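Local coordinates for Lmo1076 protein (Listeria monocytogenes serovar 1/2a, PDB 5JQC) that is a putative secreted autolysin, possibly an amidase that degrades the cell wall, represented here by a segment of three GW (SH3-like) modules, at residues G110-G115 against R174-Y179; Q141-K146 against F161-K166. One frame throughout, in Å; residues are numbered along the deposited sequence. Where two conformers were deposited one is given.

How the contacts relate
Both contacts belong to the second of the three GW modules and to one antiparallel sheet, in which strands 103-112 and 144-153 are neighbours; their centres lie about 10 Å apart. Contact 1 adds the short edge strand 176-178 to strand 103-112, and six of its eleven touching residues are buried. Contact 2 joins the two strands of the hairpin 144-153/156-163 near the open end of that hairpin, with two of seven touching residues buried. The first is rich in main-chain bonds and ends in a carbonyl that accepts two amide N-H groups; the second has a single bonded pair flanked by apolar side-chain contacts. Gln141 NE2 bonds to Thr113 O, linking the two.

Contact 1. Residues G110-G115 against R174-Y179. With SO4 (sulfate ion), chain E.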
# COMPACT_ATOMS: atom_id res chain seq x y z
N GLY A 110 13.13 -0.10 1.04
CA GLY A 110 13.43 1.31 1.16
C GLY A 110 13.64 1.66 2.61
O GLY A 110 13.66 0.80 3.50
N LYS A 111 13.83 2.95 2.85
CA LYS A 111 14.03 3.49 4.19
C LYS A 111 12.82 4.34 4.55
O LYS A 111 12.36 5.14 3.73
CB LYS A 111 15.32 4.31 4.26
CG LYS A 111 15.52 5.04 5.58
CD LYS A 111 16.95 5.56 5.76
CE LYS A 111 17.95 4.41 5.79
NZ LYS A 111 19.34 4.89 6.08
N ILE A 112 12.30 4.15 5.76
CA ILE A 112 11.20 4.98 6.24
C ILE A 112 11.78 6.33 6.63
O ILE A 112 12.53 6.42 7.60
CB ILE A 112 10.48 4.33 7.42
CG1 ILE A 112 9.82 3.02 6.97
CG2 ILE A 112 9.48 5.31 8.01
CD1 ILE A 112 9.26 2.21 8.09
N THR A 113 11.47 7.37 5.86
CA THR A 113 12.03 8.68 6.11
C THR A 113 11.02 9.69 6.65
O THR A 113 11.43 10.76 7.10
CB THR A 113 12.67 9.24 4.84
OG1 THR A 113 11.87 8.90 3.70
CG2 THR A 113 14.07 8.69 4.67
N ALA A 114 9.73 9.38 6.62
CA ALA A 114 8.76 10.26 7.25
C ALA A 114 7.73 9.45 8.01
O ALA A 114 6.53 9.75 7.96
CB ALA A 114 8.09 11.18 6.23
N GLY A 115 8.16 8.40 8.71
CA GLY A 115 7.24 7.65 9.55
C GLY A 115 6.65 8.48 10.68
O GLY A 115 5.53 8.20 11.15
N ARG A 174 4.49 8.08 0.60
CA ARG A 174 5.32 9.28 0.71
C ARG A 174 6.25 9.25 1.91
O ARG A 174 7.19 10.06 1.97
CB ARG A 174 4.44 10.53 0.80
CG ARG A 174 3.78 10.90 -0.49
CD ARG A 174 2.75 12.00 -0.23
NE ARG A 174 1.61 11.50 0.53
CZ ARG A 174 0.55 12.24 0.86
NH1 ARG A 174 0.51 13.52 0.51
NH2 ARG A 174 -0.46 11.70 1.55
N ALA A 175 6.02 8.34 2.86
CA ALA A 175 6.88 8.16 4.02
C ALA A 175 8.14 7.36 3.72
O ALA A 175 9.05 7.36 4.56
CB ALA A 175 6.09 7.47 5.14
N PHE A 176 8.21 6.67 2.58
CA PHE A 176 9.33 5.80 2.25
C PHE A 176 10.25 6.44 1.22
O PHE A 176 9.81 7.13 0.30
CB PHE A 176 8.87 4.48 1.66
CG PHE A 176 7.98 3.68 2.54
CD1 PHE A 176 6.66 4.03 2.70
CD2 PHE A 176 8.45 2.52 3.15
CE1 PHE A 176 5.81 3.27 3.48
CE2 PHE A 176 7.62 1.74 3.92
CZ PHE A 176 6.30 2.12 4.09
N HIS A 177 11.55 6.15 1.36
CA HIS A 177 12.54 6.34 0.30
C HIS A 177 12.83 4.96 -0.27
O HIS A 177 13.47 4.13 0.39
CB HIS A 177 13.81 6.98 0.83
CG HIS A 177 14.89 7.10 -0.20
ND1 HIS A 177 15.09 8.25 -0.95
CD2 HIS A 177 15.82 6.21 -0.64
CE1 HIS A 177 16.11 8.06 -1.78
NE2 HIS A 177 16.56 6.83 -1.61
N VAL A 178 12.37 4.70 -1.49
CA VAL A 178 12.52 3.37 -2.07
C VAL A 178 13.88 3.26 -2.74
O VAL A 178 14.28 4.13 -3.54
CB VAL A 178 11.40 3.08 -3.07
CG1 VAL A 178 11.47 1.62 -3.52
CG2 VAL A 178 10.04 3.40 -2.44
N TYR A 179 14.61 2.18 -2.43
CA TYR A 179 15.87 1.90 -3.08
C TYR A 179 15.63 1.40 -4.49
O TYR A 179 14.68 0.65 -4.74
CB TYR A 179 16.69 0.87 -2.30
CG TYR A 179 16.97 1.31 -0.87
CD1 TYR A 179 17.62 2.50 -0.61
CD2 TYR A 179 16.59 0.51 0.21
CE1 TYR A 179 17.88 2.88 0.68
CE2 TYR A 179 16.84 0.88 1.49
CZ TYR A 179 17.49 2.07 1.73
OH TYR A 179 17.76 2.44 3.03
S SO4 E . -2.57 14.64 2.29
O1 SO4 E . -2.75 13.53 1.37
O2 SO4 E . -2.03 14.16 3.57
O3 SO4 E . -1.59 15.60 1.72
O4 SO4 E . -3.84 15.34 2.53
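Tyr179 CG stands anti to its carbonyl carbon (chi1 -58°), and the Lys111 chain bends at chi3 (-62°), which places Lys111 CE 3.4 Å from Tyr179 OH; the two side chains cross obliquely. Gly110 CA lies 2.9 Å from His177 O and against the Tyr179 ring, packing too close for a side chain on that face.

Strands 110-112 and 176-178 run antiparallel, their axes 4.4 Å apart. Lys111 and His177 form the hydrogen-bonded pair: His177 N reaches Lys111 O at 2.7 Å in a nearly linear bond (178°) lying in the carbonyl plane, and Lys111 N returns a bond to His177 O. On the face of Ile112 and Phe176 the side chains lie side by side, Ile112 CG1 4.0 Å from Phe176 CE2. Beyond the strands, in the conformer given, Ala175 O accepts from Thr113 N at 2.7 Å and Ala114 N at 3.0 Å.

Outside partners hold the polar tips: Tyr179 OH bonds to Asp144 and Lys111 NZ to Ser211. Arg174, salt-bridged to Asp172, also hydrogen-bonds a sulfate, probably from the crystallisation liquor, through NH2 (to O1, 2.9 Å) and NH1 (to O3). The chemistry suggests a main-chain junction: paired strand bonds, then, at least in this conformer, one carbonyl accepting from two successive amides where strand 103-112 gives way to a loop.

Contact 2. Residues Q141-K146 against F161-K166; sequences QNKDAK and FQVGGK
Lys146 and Gln162 face each other as an antiparallel hydrogen-bonded pair, and with Val163 they have the most surface buried here. Lys146 N donates to Gln162 O at 2.9 Å, and Gln162 N donates to Lys146 O at 2.8 Å. Both donors lie in the plane of the carbonyl they reach; the N-to-C directions of the short strands are 134° apart, so the antiparallel pair is strongly twisted. The same two carbonyls also receive CA-H...O contacts, from Ala145 CA to Gln162 O and from Phe161 CA to Lys146 O.

On the face that carries this pair, the two side chains lie side by side and point the same way. Lys146 CG is anti to the backbone N (chi1 -172°) and its chain is extended beyond, with methylene CD 3.7 Å from Gln162 OE1. That approach is packing of a carbon against the amide oxygen; the amide nitrogen, Gln162 NE2, bonds to Thr167.

Val163 meets the preceding part of the other segment with both methyls. CG1 lies 3.8 Å from Lys143 CD, where the two side chains cross at about a right angle. CG2 reaches Ala145 CB at 4.0 Å. Ala145 CB in turn meets Phe161 CD2 at 3.9 Å, so this one methyl touches side chains on both flanks of Gln162. Val163 also opens a type I' turn through Gly164 and Gly165 to Lys166, both glycines having positive phi.

In the GW module's sheet, strand 103-112 borders the far side of strand 144-153, and strand 166-172 borders strand 156-163. Phe161 touches Ile112 of strand 103-112 and Ile168 of edge strand 166-172, and packs edge-to-face with Phe176 of strand 176-178.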
# COMPACT_ATOMS: atom_id res chain seq x y z
N GLN A 141 11.05 5.34 12.33
CA GLN A 141 11.67 6.38 11.56
C GLN A 141 13.10 5.99 11.21
O GLN A 141 13.83 5.41 12.02
CB GLN A 141 11.60 7.70 12.33
CG GLN A 141 12.28 8.91 11.70
CD GLN A 141 11.74 9.29 10.34
OE1 GLN A 141 10.74 8.74 9.86
NE2 GLN A 141 12.44 10.22 9.69
N ASN A 142 13.48 6.23 9.96
CA ASN A 142 14.82 5.96 9.43
C ASN A 142 15.20 4.49 9.46
O ASN A 142 16.36 4.16 9.23
CB ASN A 142 15.87 6.81 10.14
CG ASN A 142 15.79 8.27 9.75
OD1 ASN A 142 15.59 8.60 8.58
ND2 ASN A 142 15.94 9.16 10.73
N LYS A 143 14.25 3.57 9.67
CA LYS A 143 14.53 2.14 9.58
C LYS A 143 14.35 1.64 8.15
O LYS A 143 13.57 2.20 7.36
CB LYS A 143 13.62 1.32 10.50
CG LYS A 143 13.78 1.59 11.98
CD LYS A 143 13.48 0.35 12.82
CE LYS A 143 14.02 0.51 14.25
NZ LYS A 143 13.95 -0.75 15.06
N ASP A 144 15.07 0.57 7.82
CA ASP A 144 14.85 -0.12 6.56
C ASP A 144 13.59 -0.96 6.62
O ASP A 144 13.19 -1.45 7.67
CB ASP A 144 16.04 -1.01 6.21
CG ASP A 144 17.12 -0.25 5.49
OD1 ASP A 144 16.97 0.99 5.33
OD2 ASP A 144 18.12 -0.88 5.10
N ALA A 145 12.96 -1.12 5.46
CA ALA A 145 11.69 -1.83 5.41
C ALA A 145 11.54 -2.50 4.06
O ALA A 145 12.11 -2.06 3.05
CB ALA A 145 10.52 -0.87 5.67
N LYS A 146 10.78 -3.59 4.05
CA LYS A 146 10.42 -4.28 2.83
C LYS A 146 8.96 -3.94 2.51
O LYS A 146 8.08 -4.12 3.36
CB LYS A 146 10.62 -5.79 2.97
CG LYS A 146 10.43 -6.53 1.66
CD LYS A 146 10.56 -8.03 1.83
CE LYS A 146 10.28 -8.74 0.52
NZ LYS A 146 10.09 -10.20 0.70
N PHE A 161 4.21 -2.89 4.75
CA PHE A 161 5.66 -2.96 4.89
C PHE A 161 6.06 -3.80 6.10
O PHE A 161 5.31 -3.96 7.07
CB PHE A 161 6.28 -1.57 5.03
CG PHE A 161 6.00 -0.92 6.36
CD1 PHE A 161 4.77 -0.35 6.62
CD2 PHE A 161 6.96 -0.90 7.35
CE1 PHE A 161 4.51 0.22 7.84
CE2 PHE A 161 6.70 -0.34 8.56
CZ PHE A 161 5.48 0.23 8.81
N GLN A 162 7.29 -4.31 6.03
CA GLN A 162 7.89 -5.13 7.08
C GLN A 162 9.17 -4.49 7.58
O GLN A 162 9.93 -3.92 6.79
CB GLN A 162 8.18 -6.54 6.57
CG GLN A 162 7.00 -7.20 5.91
CD GLN A 162 7.33 -8.60 5.41
OE1 GLN A 162 8.28 -8.79 4.65
NE2 GLN A 162 6.55 -9.58 5.84
N VAL A 163 9.41 -4.61 8.88
CA VAL A 163 10.67 -4.21 9.52
C VAL A 163 11.17 -5.40 10.35
O VAL A 163 10.44 -5.92 11.20
CB VAL A 163 10.51 -2.95 10.40
CG1 VAL A 163 11.83 -2.55 11.06
CG2 VAL A 163 9.98 -1.79 9.57
N GLY A 164 12.39 -5.84 10.08
CA GLY A 164 12.91 -7.04 10.73
C GLY A 164 12.10 -8.29 10.49
O GLY A 164 11.84 -9.05 11.43
N GLY A 165 11.67 -8.53 9.25
CA GLY A 165 10.96 -9.75 8.93
C GLY A 165 9.51 -9.80 9.37
O GLY A 165 8.81 -10.76 9.02
N LYS A 166 9.03 -8.80 10.11
CA LYS A 166 7.66 -8.78 10.62
C LYS A 166 6.84 -7.70 9.89
O LYS A 166 7.25 -6.53 9.84
CB LYS A 166 7.65 -8.52 12.13
CG LYS A 166 7.73 -9.78 13.02
CD LYS A 166 9.11 -10.45 12.96
CE LYS A 166 9.20 -11.74 13.78
NZ LYS A 166 10.48 -12.48 13.53